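Local coordinates for NanU sialic acid binding protein (Bacteroides fragilis, PDB 4L7T) that binds sialic acid with high affinity as a SusD-family protein of the outer membrane, where it probably works with NanO, at residues 69-73 with 295-300; 341-347 with 359-365; 24-30 with 108-112. One frame throughout, in Å; residues are numbered along the deposited sequence.

How the interactions relate
Interactions 1 and 2 belong to one neighbourhood and touch: Phe70 of interaction 1 packs on Val347, Ile359 and Ala360 of the hairpin that interaction 2 holds together, and Tyr300 on Val347, the two centres being about 14 Å apart. Interaction 3 lies remote from both, its centre about 51 Å from that of interaction 1 and about 47 Å from that of interaction 2, on the opposite side of the chain's centre from interaction 2. Chemistry follows place. The buried hairpin is sewn by backbone hydrogen bonds, whereas the two partly buried contacts rest on side chains: an aromatic cluster with one tyrosine-glutamate hydrogen bond in interaction 1, and a lysine laid over a tryptophan in interaction 3.

Interaction 1. Residues 69-73 with 295-300; sequences PFGGE and YMTSTY
Residues 69-73, in the loop that follows strand 65-67, meet helix 293-299 and the residue that follows, Tyr300, with Gly71 nearest Tyr295 (CA to CA 6.6 Å). A type I beta turn runs from Pro69 to Gly72, closed by Gly72 N to Pro69 O at 3.2 Å. Pro69 leads the chain in, and Phe70 follows with helical backbone angles and a p rotamer (chi1 66°, chi2 91°) that carries its ring across to the helix. The edge of that ring points at the face of Tyr300 (m rotamer; planes at 81°, centroids 5.2 Å apart), an edge-to-face pair. Phe70 CE1 also lies 3.7 Å from Tyr295 CE1, and Met296 SD, 4.0 Å from Phe70 CZ, adds a Met-aromatic contact at the ring edge. Gly71 lays its CA over the face of Tyr295, a CH-pi contact 3.8 Å from the ring centroid; a CB here would clash with that ring, so the close approach depends on glycine. Gly72 turns the chain at positive phi (113°). Glu73, with chi1 -64° (m) and chi2 90° (p), then reaches back to accept a hydrogen bond from Tyr295 OH at its OE2 (2.6 Å); OE2 also accepts one from Ile320 N. Tyr295 takes a p rotamer (chi1 63°) with CB directed toward the turn. Beyond the two segments, Phe70 and Tyr300 press on Val347 of the hairpin 344-363. Phe70, Tyr295 and Tyr300 form an aromatic cluster between the beta turn and helix 293-299, tying an N-terminal loop to the later part of this SusD-like chain.

Interaction 2. Residues 341-347 with 359-365; sequences DASMTAV and IAPFCNK
Helix 339-343 ends at Ser343, and from Met344 the chain runs on as a strand that pairs antiparallel with 359-363; the short axes approach to 4.6 Å with their directions 151° apart. Thr345 and Phe362 form a hydrogen-bonded pair (Thr345 N to Phe362 O and Phe362 N to Thr345 O, both 2.9 Å), flanked by the non-hydrogen-bonded pairs Met344-Cys363 and Ala346-Pro361. Further along, Val347 N binds Ala360 O at 2.8 Å, while Val347 O accepts from Ile359 N at 2.9 Å and weakly from Ala360 N at 3.5 Å.

On the face bearing Thr345, Val347, Ala360 and Phe362, the p rotamer of Phe362 (chi1 66°) brings its ring beneath Thr345, whose CB makes a CH-pi contact 4.0 Å from the ring centroid, and Val347 CG2 fills the space at the ring edge, 3.6 Å from Phe362 CD2. On the opposite face, Ala346 and Pro361 pair closely (CA to CA 4.3 Å). Met344 points its CB away, yet its SD rests 4.1 Å from Pro361 CB; Tyr329 touches all three.

Beyond the last bridge, Asn364 ties the strand end to the helix: its N donates to Ser343 O (2.8 Å) and its ND2 to Asp341 O (3.1 Å). A water joins Lys365 NZ to Ser343 OG; NZ also hydrogen-bonds Met465 O and salt-bridges Glu467, and OG hydrogen-bonds Arg339 O. Ile359 and Ala360 together oppose Val347, a classic beta bulge in an antiparallel beta hairpin.

Interaction 3. Residues 24-30 with 108-112; sequences IADSNYW and LMIAK
Trp30, Lys112 and Leu108 supply most of the buried surface. Segment 24-30 is a loop with a short 3-10 segment from Ser27, and it faces one side of helix 99-115; the nearest CA pairs, Ala25-Leu108 and Trp30-Lys112, are both 7.5 Å apart. Trp30 (chi1 -53°, chi2 85°) is steadied by its own loop, NE1 donating to Ile24 O at 2.9 Å. Lys112 (m, m, t, t) lies along the indole face: its CG is 3.3 Å from the centroid of the six-membered ring, a CH-pi contact, and its NZ makes a cation-pi contact 4.5 Å from that of the five-membered ring. The ammonium ends at Ala25 O (NZ to O 2.8 Å) and, through a water, at Ser27 OG. Leu108 (t, p) wedges CD2 3.6 Å from Trp30 CZ2 and CD1 4.0 Å from Ala25 CB. Met109 SD, 4.0 Å from Trp30 CZ3, adds a Met-aromatic contact at the ring edge; Met109 also touches Phe39, Leu43 and Tyr127. Trp30 thus sits between helix 99-115 and Phe36 and Phe39 of helix 33-48, which follows the loop, while Ile110 packs on helix 121-146.

Interaction 1. Residues 69-73 with 295-300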
ATOM      1  N   PRO A  69     -11.140  10.036 -17.439  1.00 16.85           N
ATOM      2  CA  PRO A  69     -12.246  10.042 -16.441  1.00 16.23           C
ATOM      3  C   PRO A  69     -13.640  10.038 -17.099  1.00 18.71           C
ATOM      4  O   PRO A  69     -13.940  10.880 -17.984  1.00 19.43           O
ATOM      5  CB  PRO A  69     -11.963  11.306 -15.629  1.00 15.43           C
ATOM      6  CG  PRO A  69     -10.423  11.407 -15.649  1.00 16.28           C
ATOM      7  CD  PRO A  69     -10.099  11.032 -17.100  1.00 16.55           C
ATOM      8  N   PHE A  70     -14.512   9.090 -16.757  1.00 18.88           N
ATOM      9  CA  PHE A  70     -15.756   8.894 -17.581  1.00 18.63           C
ATOM     10  C   PHE A  70     -16.657  10.147 -17.586  1.00 18.23           C
ATOM     11  O   PHE A  70     -17.398  10.407 -18.564  1.00 20.55           O
ATOM     12  CB  PHE A  70     -16.565   7.646 -17.083  1.00 18.09           C
ATOM     13  CG  PHE A  70     -17.146   7.784 -15.682  1.00 18.26           C
ATOM     14  CD1 PHE A  70     -18.445   8.300 -15.494  1.00 19.53           C
ATOM     15  CD2 PHE A  70     -16.415   7.347 -14.543  1.00 17.52           C
ATOM     16  CE1 PHE A  70     -19.009   8.449 -14.221  1.00 18.42           C
ATOM     17  CE2 PHE A  70     -16.949   7.500 -13.270  1.00 19.33           C
ATOM     18  CZ  PHE A  70     -18.268   8.023 -13.076  1.00 19.34           C
ATOM     19  N   GLY A  71     -16.625  10.873 -16.471  1.00 18.09           N
ATOM     20  CA  GLY A  71     -17.578  12.025 -16.209  1.00 17.89           C
ATOM     21  C   GLY A  71     -17.096  13.334 -16.794  1.00 18.15           C
ATOM     22  O   GLY A  71     -17.795  14.346 -16.753  1.00 18.53           O
ATOM     23  N   GLY A  72     -15.894  13.329 -17.340  1.00 17.14           N
ATOM     24  CA  GLY A  72     -15.422  14.594 -17.980  1.00 17.89           C
ATOM     25  C   GLY A  72     -14.265  15.323 -17.345  1.00 16.45           C
ATOM     26  O   GLY A  72     -13.729  16.325 -17.928  1.00 18.14           O
ATOM     27  N   GLU A  73     -13.853  14.886 -16.176  1.00 15.33           N
ATOM     28  CA  GLU A  73     -12.786  15.606 -15.534  1.00 14.76           C
ATOM     29  C   GLU A  73     -11.519  15.648 -16.355  1.00 13.54           C
ATOM     30  O   GLU A  73     -11.096  14.659 -17.049  1.00 14.30           O
ATOM     31  CB  GLU A  73     -12.388  15.011 -14.141  1.00 15.22           C
ATOM     32  CG  GLU A  73     -13.479  15.087 -13.074  1.00 16.87           C
ATOM     33  CD  GLU A  73     -14.382  13.867 -13.045  1.00 19.60           C
ATOM     34  OE1 GLU A  73     -14.722  13.236 -14.133  1.00 18.24           O
ATOM     35  OE2 GLU A  73     -14.733  13.521 -11.859  1.00 20.52           O
ATOM     36  N   TYR A 295     -22.441  15.178 -11.616  1.00 23.87           N
ATOM     37  CA  TYR A 295     -22.747  14.329 -12.804  1.00 22.67           C
ATOM     38  C   TYR A 295     -23.295  12.968 -12.479  1.00 22.22           C
ATOM     39  O   TYR A 295     -23.985  12.335 -13.310  1.00 23.36           O
ATOM     40  CB  TYR A 295     -21.607  14.259 -13.883  1.00 23.34           C
ATOM     41  CG  TYR A 295     -20.307  13.613 -13.369  1.00 22.08           C
ATOM     42  CD1 TYR A 295     -20.294  12.276 -12.949  1.00 22.21           C
ATOM     43  CD2 TYR A 295     -19.132  14.344 -13.311  1.00 21.81           C
ATOM     44  CE1 TYR A 295     -19.086  11.673 -12.450  1.00 16.40           C
ATOM     45  CE2 TYR A 295     -17.950  13.762 -12.844  1.00 17.28           C
ATOM     46  CZ  TYR A 295     -17.981  12.435 -12.355  1.00 17.92           C
ATOM     47  OH  TYR A 295     -16.828  11.938 -11.829  1.00 17.73           O
ATOM     48  N   MET A 296     -23.039  12.464 -11.271  1.00 21.60           N
ATOM     49  CA  MET A 296     -23.590  11.150 -10.917  1.00 22.15           C
ATOM     50  C   MET A 296     -25.114  11.325 -10.834  1.00 23.43           C
ATOM     51  O   MET A 296     -25.870  10.566 -11.438  1.00 22.41           O
ATOM     52  CB  MET A 296     -23.066  10.657  -9.560  1.00 21.55           C
ATOM     53  CG  MET A 296     -21.586  10.151  -9.643  1.00 22.04           C
ATOM     54  SD  MET A 296     -21.423   8.591 -10.655  1.00 23.43           S
ATOM     55  CE  MET A 296     -21.841   7.381  -9.363  1.00 23.05           C
ATOM     56  N   THR A 297     -25.531  12.354 -10.097  1.00 24.34           N
ATOM     57  CA  THR A 297     -27.008  12.482  -9.896  1.00 26.73           C
ATOM     58  C   THR A 297     -27.743  12.941 -11.167  1.00 28.29           C
ATOM     59  O   THR A 297     -28.895  12.508 -11.419  1.00 29.03           O
ATOM     60  CB  THR A 297     -27.325  13.281  -8.631  1.00 27.99           C
ATOM     61  OG1 THR A 297     -26.736  14.572  -8.728  1.00 27.49           O
ATOM     62  CG2 THR A 297     -26.684  12.607  -7.449  1.00 31.46           C
ATOM     63  N   SER A 298     -27.064  13.703 -12.031  1.00 27.18           N
ATOM     64  CA  SER A 298     -27.725  14.275 -13.243  1.00 28.29           C
ATOM     65  C   SER A 298     -27.731  13.319 -14.441  1.00 27.49           C
ATOM     66  O   SER A 298     -28.653  13.298 -15.243  1.00 26.40           O
ATOM     67  CB  SER A 298     -27.053  15.621 -13.613  1.00 27.91           C
ATOM     68  OG  SER A 298     -25.744  15.400 -14.152  1.00 32.26           O
ATOM     69  N   THR A 299     -26.743  12.453 -14.539  1.00 24.92           N
ATOM     70  CA  THR A 299     -26.554  11.783 -15.818  1.00 24.11           C
ATOM     71  C   THR A 299     -26.528  10.284 -15.792  1.00 24.06           C
ATOM     72  O   THR A 299     -26.924   9.634 -16.783  1.00 24.62           O
ATOM     73  CB  THR A 299     -25.214  12.282 -16.422  1.00 23.30           C
ATOM     74  OG1 THR A 299     -25.201  13.723 -16.418  1.00 27.27           O
ATOM     75  CG2 THR A 299     -25.013  11.747 -17.827  1.00 26.71           C
ATOM     76  N   TYR A 300     -25.994   9.702 -14.692  1.00 23.98           N
ATOM     77  CA  TYR A 300     -25.688   8.258 -14.682  1.00 23.54           C
ATOM     78  C   TYR A 300     -26.673   7.367 -13.865  1.00 23.76           C
ATOM     79  O   TYR A 300     -27.455   7.858 -13.036  1.00 23.45           O
ATOM     80  CB  TYR A 300     -24.214   8.054 -14.228  1.00 22.14           C
ATOM     81  CG  TYR A 300     -23.236   8.694 -15.243  1.00 20.13           C
ATOM     82  CD1 TYR A 300     -23.070   8.154 -16.489  1.00 18.13           C
ATOM     83  CD2 TYR A 300     -22.549   9.881 -14.909  1.00 24.57           C
ATOM     84  CE1 TYR A 300     -22.227   8.789 -17.479  1.00 21.02           C
ATOM     85  CE2 TYR A 300     -21.708  10.519 -15.839  1.00 22.30           C
ATOM     86  CZ  TYR A 300     -21.573   9.966 -17.106  1.00 22.94           C
ATOM     87  OH  TYR A 300     -20.723  10.581 -18.011  1.00 26.71           O
TER

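Interaction 2. Residues 341-347 with 359-365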
ATOM      1  N   ASP A 341     -17.247  -7.121  -6.963  1.00 20.86           N
ATOM      2  CA  ASP A 341     -18.175  -6.166  -6.363  1.00 21.76           C
ATOM      3  C   ASP A 341     -17.706  -5.374  -5.158  1.00 20.65           C
ATOM      4  O   ASP A 341     -18.091  -4.207  -4.974  1.00 21.07           O
ATOM      5  CB  ASP A 341     -19.493  -6.888  -5.963  1.00 26.09           C
ATOM      6  CG  ASP A 341     -20.380  -7.219  -7.169  1.00 29.60           C
ATOM      7  OD1 ASP A 341     -20.135  -6.757  -8.331  1.00 30.91           O
ATOM      8  OD2 ASP A 341     -21.367  -7.968  -6.963  1.00 35.82           O
ATOM      9  N   ALA A 342     -16.842  -5.971  -4.313  1.00 18.26           N
ATOM     10  CA  ALA A 342     -16.294  -5.238  -3.179  1.00 18.04           C
ATOM     11  C   ALA A 342     -15.287  -4.203  -3.682  1.00 17.08           C
ATOM     12  O   ALA A 342     -15.069  -3.234  -3.014  1.00 19.08           O
ATOM     13  CB  ALA A 342     -15.585  -6.182  -2.200  1.00 19.12           C
ATOM     14  N   SER A 343     -14.661  -4.443  -4.818  1.00 16.99           N
ATOM     15  CA  SER A 343     -13.529  -3.566  -5.263  1.00 17.27           C
ATOM     16  C   SER A 343     -13.968  -2.430  -6.179  1.00 16.99           C
ATOM     17  O   SER A 343     -13.354  -1.357  -6.180  1.00 16.22           O
ATOM     18  CB  SER A 343     -12.455  -4.366  -6.038  1.00 16.54           C
ATOM     19  OG  SER A 343     -11.865  -5.362  -5.169  1.00 18.75           O
ATOM     20  N   MET A 344     -14.981  -2.731  -6.997  1.00 17.55           N
ATOM     21  CA  MET A 344     -15.419  -1.751  -8.035  1.00 18.33           C
ATOM     22  C   MET A 344     -16.934  -1.697  -8.194  1.00 20.52           C
ATOM     23  O   MET A 344     -17.578  -2.772  -8.150  1.00 20.69           O
ATOM     24  CB  MET A 344     -14.826  -2.136  -9.411  1.00 17.77           C
ATOM     25  CG  MET A 344     -13.353  -1.780  -9.573  1.00 18.01           C
ATOM     26  SD  MET A 344     -12.663  -2.349 -11.191  1.00 19.92           S
ATOM     27  CE  MET A 344     -12.512  -4.115 -10.953  1.00 15.27           C
ATOM     28  N   THR A 345     -17.457  -0.468  -8.390  1.00 17.11           N
ATOM     29  CA  THR A 345     -18.850  -0.274  -8.831  1.00 18.81           C
ATOM     30  C   THR A 345     -18.800   0.148 -10.298  1.00 20.83           C
ATOM     31  O   THR A 345     -18.007   0.998 -10.656  1.00 18.80           O
ATOM     32  CB  THR A 345     -19.577   0.718  -7.931  1.00 21.04           C
ATOM     33  OG1 THR A 345     -19.611   0.190  -6.589  1.00 21.70           O
ATOM     34  CG2 THR A 345     -21.065   0.907  -8.342  1.00 20.82           C
ATOM     35  N   ALA A 346     -19.679  -0.423 -11.116  1.00 20.81           N
ATOM     36  CA  ALA A 346     -19.883   0.078 -12.494  1.00 20.65           C
ATOM     37  C   ALA A 346     -20.952   1.195 -12.595  1.00 22.33           C
ATOM     38  O   ALA A 346     -21.955   1.265 -11.842  1.00 21.21           O
ATOM     39  CB  ALA A 346     -20.221  -1.067 -13.416  1.00 19.83           C
ATOM     40  N   VAL A 347     -20.644   2.117 -13.482  1.00 21.01           N
ATOM     41  CA  VAL A 347     -21.512   3.212 -13.877  1.00 21.00           C
ATOM     42  C   VAL A 347     -22.122   2.868 -15.219  1.00 20.65           C
ATOM     43  O   VAL A 347     -21.463   2.323 -16.096  1.00 18.80           O
ATOM     44  CB  VAL A 347     -20.694   4.545 -13.984  1.00 22.34           C
ATOM     45  CG1 VAL A 347     -21.643   5.714 -14.429  1.00 23.35           C
ATOM     46  CG2 VAL A 347     -20.146   4.915 -12.576  1.00 21.72           C
ATOM     47  N   ILE A 359     -20.620   2.167 -18.878  1.00 21.87           N
ATOM     48  CA  ILE A 359     -19.729   3.262 -19.161  1.00 20.39           C
ATOM     49  C   ILE A 359     -18.311   2.920 -18.585  1.00 20.13           C
ATOM     50  O   ILE A 359     -17.308   2.806 -19.346  1.00 20.70           O
ATOM     51  CB  ILE A 359     -20.248   4.556 -18.541  1.00 19.76           C
ATOM     52  CG1 ILE A 359     -21.624   4.923 -19.159  1.00 21.84           C
ATOM     53  CG2 ILE A 359     -19.254   5.725 -18.805  1.00 22.05           C
ATOM     54  CD1 ILE A 359     -21.580   5.087 -20.716  1.00 22.49           C
ATOM     55  N   ALA A 360     -18.226   2.747 -17.268  1.00 19.13           N
ATOM     56  CA  ALA A 360     -16.865   2.679 -16.616  1.00 17.05           C
ATOM     57  C   ALA A 360     -16.986   2.334 -15.150  1.00 18.04           C
ATOM     58  O   ALA A 360     -18.100   2.471 -14.557  1.00 18.79           O
ATOM     59  CB  ALA A 360     -16.074   4.106 -16.731  1.00 17.88           C
ATOM     60  N   PRO A 361     -15.850   1.978 -14.492  1.00 17.73           N
ATOM     61  CA  PRO A 361     -15.952   1.611 -13.084  1.00 17.31           C
ATOM     62  C   PRO A 361     -15.326   2.665 -12.177  1.00 18.40           C
ATOM     63  O   PRO A 361     -14.585   3.497 -12.688  1.00 18.17           O
ATOM     64  CB  PRO A 361     -15.168   0.308 -13.041  1.00 17.85           C
ATOM     65  CG  PRO A 361     -13.949   0.534 -13.980  1.00 16.88           C
ATOM     66  CD  PRO A 361     -14.601   1.459 -15.112  1.00 18.43           C
ATOM     67  N   PHE A 362     -15.601   2.628 -10.864  1.00 16.36           N
ATOM     68  CA  PHE A 362     -14.956   3.485  -9.842  1.00 16.27           C
ATOM     69  C   PHE A 362     -14.714   2.598  -8.598  1.00 15.34           C
ATOM     70  O   PHE A 362     -15.302   1.522  -8.475  1.00 17.95           O
ATOM     71  CB  PHE A 362     -15.705   4.786  -9.501  1.00 17.01           C
ATOM     72  CG  PHE A 362     -17.036   4.609  -8.842  1.00 19.73           C
ATOM     73  CD1 PHE A 362     -17.121   4.549  -7.422  1.00 18.76           C
ATOM     74  CD2 PHE A 362     -18.201   4.595  -9.599  1.00 20.87           C
ATOM     75  CE1 PHE A 362     -18.384   4.415  -6.794  1.00 20.62           C
ATOM     76  CE2 PHE A 362     -19.413   4.488  -8.986  1.00 22.88           C
ATOM     77  CZ  PHE A 362     -19.506   4.383  -7.579  1.00 21.05           C
ATOM     78  N   CYS A 363     -13.777   3.030  -7.788  1.00 15.76           N
ATOM     79  CA  CYS A 363     -13.348   2.291  -6.623  1.00 15.60           C
ATOM     80  C   CYS A 363     -14.510   2.136  -5.623  1.00 17.25           C
ATOM     81  O   CYS A 363     -15.105   3.150  -5.190  1.00 17.97           O
ATOM     82  CB  CYS A 363     -12.187   3.098  -5.988  1.00 15.73           C
ATOM     83  SG  CYS A 363     -11.690   2.312  -4.391  1.00 17.41           S
ATOM     84  N   ASN A 364     -14.759   0.878  -5.209  1.00 17.13           N
ATOM     85  CA  ASN A 364     -15.781   0.611  -4.154  1.00 17.71           C
ATOM     86  C   ASN A 364     -15.180  -0.009  -2.883  1.00 19.53           C
ATOM     87  O   ASN A 364     -15.889  -0.422  -1.946  1.00 18.11           O
ATOM     88  CB  ASN A 364     -16.853  -0.287  -4.697  1.00 17.53           C
ATOM     89  CG  ASN A 364     -18.151  -0.289  -3.839  1.00 21.40           C
ATOM     90  OD1 ASN A 364     -18.611   0.752  -3.308  1.00 20.24           O
ATOM     91  ND2 ASN A 364     -18.690  -1.500  -3.644  1.00 18.52           N
ATOM     92  N   LYS A 365     -13.868  -0.086  -2.876  1.00 16.14           N
ATOM     93  CA  LYS A 365     -13.193  -0.757  -1.717  1.00 15.25           C
ATOM     94  C   LYS A 365     -13.312   0.082  -0.426  1.00 16.01           C
ATOM     95  O   LYS A 365     -13.381  -0.488   0.685  1.00 17.12           O
ATOM     96  CB  LYS A 365     -11.710  -1.014  -2.024  1.00 13.23           C
ATOM     97  CG  LYS A 365     -11.001  -1.752  -0.828  1.00 12.73           C
ATOM     98  CD  LYS A 365      -9.663  -2.344  -1.290  1.00 12.88           C
ATOM     99  CE  LYS A 365      -9.865  -3.707  -2.091  1.00 12.30           C
ATOM    100  NZ  LYS A 365      -8.459  -4.298  -2.468  1.00 14.21           N
TER
HETATM  101  O   HOH W   1      -9.031  -5.995  -4.733  1.00 14.70           O

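Interaction 3. Residues 24-30 with 108-112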
ATOM      1  N   ILE A  24      11.136  20.511  21.018  1.00 32.54           N
ATOM      2  CA  ILE A  24      10.600  19.217  21.399  1.00 31.08           C
ATOM      3  C   ILE A  24      11.659  18.260  21.993  1.00 29.26           C
ATOM      4  O   ILE A  24      11.291  17.215  22.559  1.00 29.13           O
ATOM      5  CB  ILE A  24       9.843  18.537  20.237  1.00 31.20           C
ATOM      6  CG1 ILE A  24      10.811  18.216  19.100  1.00 29.73           C
ATOM      7  CG2 ILE A  24       8.562  19.342  19.857  1.00 31.62           C
ATOM      8  CD1 ILE A  24      10.069  17.477  17.917  1.00 32.51           C
ATOM      9  N   ALA A  25      12.941  18.595  21.899  1.00 27.64           N
ATOM     10  CA  ALA A  25      14.003  17.768  22.450  1.00 27.79           C
ATOM     11  C   ALA A  25      14.379  18.170  23.930  1.00 29.39           C
ATOM     12  O   ALA A  25      15.241  17.495  24.603  1.00 28.22           O
ATOM     13  CB  ALA A  25      15.214  17.786  21.557  1.00 27.51           C
ATOM     14  N   ASP A  26      13.682  19.190  24.407  1.00 26.95           N
ATOM     15  CA  ASP A  26      13.920  19.744  25.770  1.00 26.76           C
ATOM     16  C   ASP A  26      13.564  18.615  26.759  1.00 26.23           C
ATOM     17  O   ASP A  26      12.507  17.961  26.592  1.00 25.63           O
ATOM     18  CB  ASP A  26      13.044  20.987  26.069  1.00 25.82           C
ATOM     19  CG  ASP A  26      13.476  22.283  25.275  1.00 28.19           C
ATOM     20  OD1 ASP A  26      14.584  22.336  24.670  1.00 28.71           O
ATOM     21  OD2 ASP A  26      12.669  23.245  25.319  1.00 28.67           O
ATOM     22  N   SER A  27      14.370  18.486  27.818  1.00 26.21           N
ATOM     23  CA  SER A  27      14.235  17.340  28.759  1.00 27.45           C
ATOM     24  C   SER A  27      12.898  17.202  29.454  1.00 25.61           C
ATOM     25  O   SER A  27      12.514  16.080  29.751  1.00 23.56           O
ATOM     26  CB  SER A  27      15.391  17.275  29.737  1.00 29.37           C
ATOM     27  OG  SER A  27      16.576  17.139  28.963  1.00 33.39           O
ATOM     28  N   ASN A  28      12.191  18.321  29.679  1.00 24.68           N
ATOM     29  CA  ASN A  28      10.909  18.308  30.395  1.00 25.14           C
ATOM     30  C   ASN A  28       9.830  17.583  29.642  1.00 23.95           C
ATOM     31  O   ASN A  28       8.756  17.307  30.190  1.00 23.58           O
ATOM     32  CB  ASN A  28      10.478  19.745  30.803  1.00 26.55           C
ATOM     33  CG  ASN A  28      10.508  20.751  29.614  1.00 24.04           C
ATOM     34  OD1 ASN A  28      11.564  21.043  29.014  1.00 21.81           O
ATOM     35  ND2 ASN A  28       9.353  21.246  29.274  1.00 24.32           N
ATOM     36  N   TYR A  29      10.086  17.310  28.343  1.00 24.06           N
ATOM     37  CA  TYR A  29       9.083  16.583  27.540  1.00 22.57           C
ATOM     38  C   TYR A  29       9.403  15.117  27.504  1.00 22.65           C
ATOM     39  O   TYR A  29       8.696  14.375  26.833  1.00 23.15           O
ATOM     40  CB  TYR A  29       8.916  17.135  26.071  1.00 22.78           C
ATOM     41  CG  TYR A  29       8.600  18.609  26.065  1.00 22.91           C
ATOM     42  CD1 TYR A  29       7.407  19.069  26.619  1.00 28.52           C
ATOM     43  CD2 TYR A  29       9.534  19.546  25.570  1.00 29.58           C
ATOM     44  CE1 TYR A  29       7.125  20.444  26.693  1.00 35.34           C
ATOM     45  CE2 TYR A  29       9.259  20.937  25.616  1.00 32.83           C
ATOM     46  CZ  TYR A  29       8.041  21.364  26.161  1.00 32.15           C
ATOM     47  OH  TYR A  29       7.725  22.714  26.241  1.00 36.19           O
ATOM     48  N   TRP A  30      10.459  14.711  28.199  1.00 21.74           N
ATOM     49  CA  TRP A  30      10.783  13.265  28.290  1.00 20.30           C
ATOM     50  C   TRP A  30      10.921  12.760  29.743  1.00 20.39           C
ATOM     51  O   TRP A  30      11.827  11.976  30.016  1.00 23.13           O
ATOM     52  CB  TRP A  30      12.090  13.037  27.553  1.00 19.31           C
ATOM     53  CG  TRP A  30      11.993  13.616  26.136  1.00 23.47           C
ATOM     54  CD1 TRP A  30      12.221  14.930  25.728  1.00 23.20           C
ATOM     55  CD2 TRP A  30      11.579  12.898  24.947  1.00 21.84           C
ATOM     56  NE1 TRP A  30      12.001  15.047  24.365  1.00 25.80           N
ATOM     57  CE2 TRP A  30      11.636  13.819  23.857  1.00 25.23           C
ATOM     58  CE3 TRP A  30      11.200  11.570  24.702  1.00 23.20           C
ATOM     59  CZ2 TRP A  30      11.277  13.451  22.527  1.00 24.81           C
ATOM     60  CZ3 TRP A  30      10.890  11.184  23.377  1.00 25.46           C
ATOM     61  CH2 TRP A  30      10.912  12.135  22.310  1.00 23.46           C
ATOM     62  N   LEU A 108      14.885  10.951  16.806  1.00 21.28           N
ATOM     63  CA  LEU A 108      14.725  11.655  18.136  1.00 20.97           C
ATOM     64  C   LEU A 108      14.169  10.630  19.140  1.00 21.48           C
ATOM     65  O   LEU A 108      14.770  10.422  20.219  1.00 20.93           O
ATOM     66  CB  LEU A 108      13.769  12.852  18.084  1.00 20.32           C
ATOM     67  CG  LEU A 108      13.664  13.573  19.473  1.00 25.12           C
ATOM     68  CD1 LEU A 108      15.019  14.059  19.987  1.00 22.86           C
ATOM     69  CD2 LEU A 108      12.644  14.715  19.476  1.00 27.19           C
ATOM     70  N   MET A 109      13.082   9.955  18.740  1.00 18.32           N
ATOM     71  CA  MET A 109      12.493   8.874  19.639  1.00 18.72           C
ATOM     72  C   MET A 109      13.528   7.852  19.993  1.00 19.72           C
ATOM     73  O   MET A 109      13.647   7.457  21.177  1.00 17.81           O
ATOM     74  CB  MET A 109      11.230   8.266  19.013  1.00 18.61           C
ATOM     75  CG  MET A 109      10.592   7.118  19.893  1.00 16.30           C
ATOM     76  SD  MET A 109       9.875   7.901  21.307  1.00 20.24           S
ATOM     77  CE  MET A 109       8.964   6.458  22.027  1.00 18.41           C
ATOM     78  N   ILE A 110      14.266   7.373  19.005  1.00 19.27           N
ATOM     79  CA  ILE A 110      15.276   6.398  19.233  1.00 20.02           C
ATOM     80  C   ILE A 110      16.343   6.847  20.234  1.00 22.12           C
ATOM     81  O   ILE A 110      16.699   6.063  21.131  1.00 22.60           O
ATOM     82  CB  ILE A 110      15.913   5.900  17.905  1.00 20.19           C
ATOM     83  CG1 ILE A 110      14.822   5.134  17.152  1.00 20.66           C
ATOM     84  CG2 ILE A 110      17.144   5.090  18.178  1.00 21.19           C
ATOM     85  CD1 ILE A 110      15.243   4.770  15.670  1.00 21.81           C
ATOM     86  N   ALA A 111      16.890   8.081  20.059  1.00 21.48           N
ATOM     87  CA  ALA A 111      17.942   8.544  20.976  1.00 22.30           C
ATOM     88  C   ALA A 111      17.313   8.734  22.369  1.00 21.21           C
ATOM     89  O   ALA A 111      17.917   8.339  23.356  1.00 22.81           O
ATOM     90  CB  ALA A 111      18.522   9.894  20.498  1.00 22.60           C
ATOM     91  N   LYS A 112      16.114   9.266  22.443  1.00 19.89           N
ATOM     92  CA  LYS A 112      15.534   9.565  23.798  1.00 20.17           C
ATOM     93  C   LYS A 112      15.266   8.252  24.534  1.00 20.22           C
ATOM     94  O   LYS A 112      15.536   8.126  25.774  1.00 19.48           O
ATOM     95  CB  LYS A 112      14.243  10.380  23.760  1.00 19.51           C
ATOM     96  CG  LYS A 112      14.457  11.890  23.350  1.00 22.90           C
ATOM     97  CD  LYS A 112      15.418  12.647  24.300  1.00 24.96           C
ATOM     98  CE  LYS A 112      15.385  14.139  23.957  1.00 26.52           C
ATOM     99  NZ  LYS A 112      16.278  14.949  24.922  1.00 25.51           N
TER
HETATM  100  O   HOH W   2      16.061  14.372  27.895  1.00 26.99           O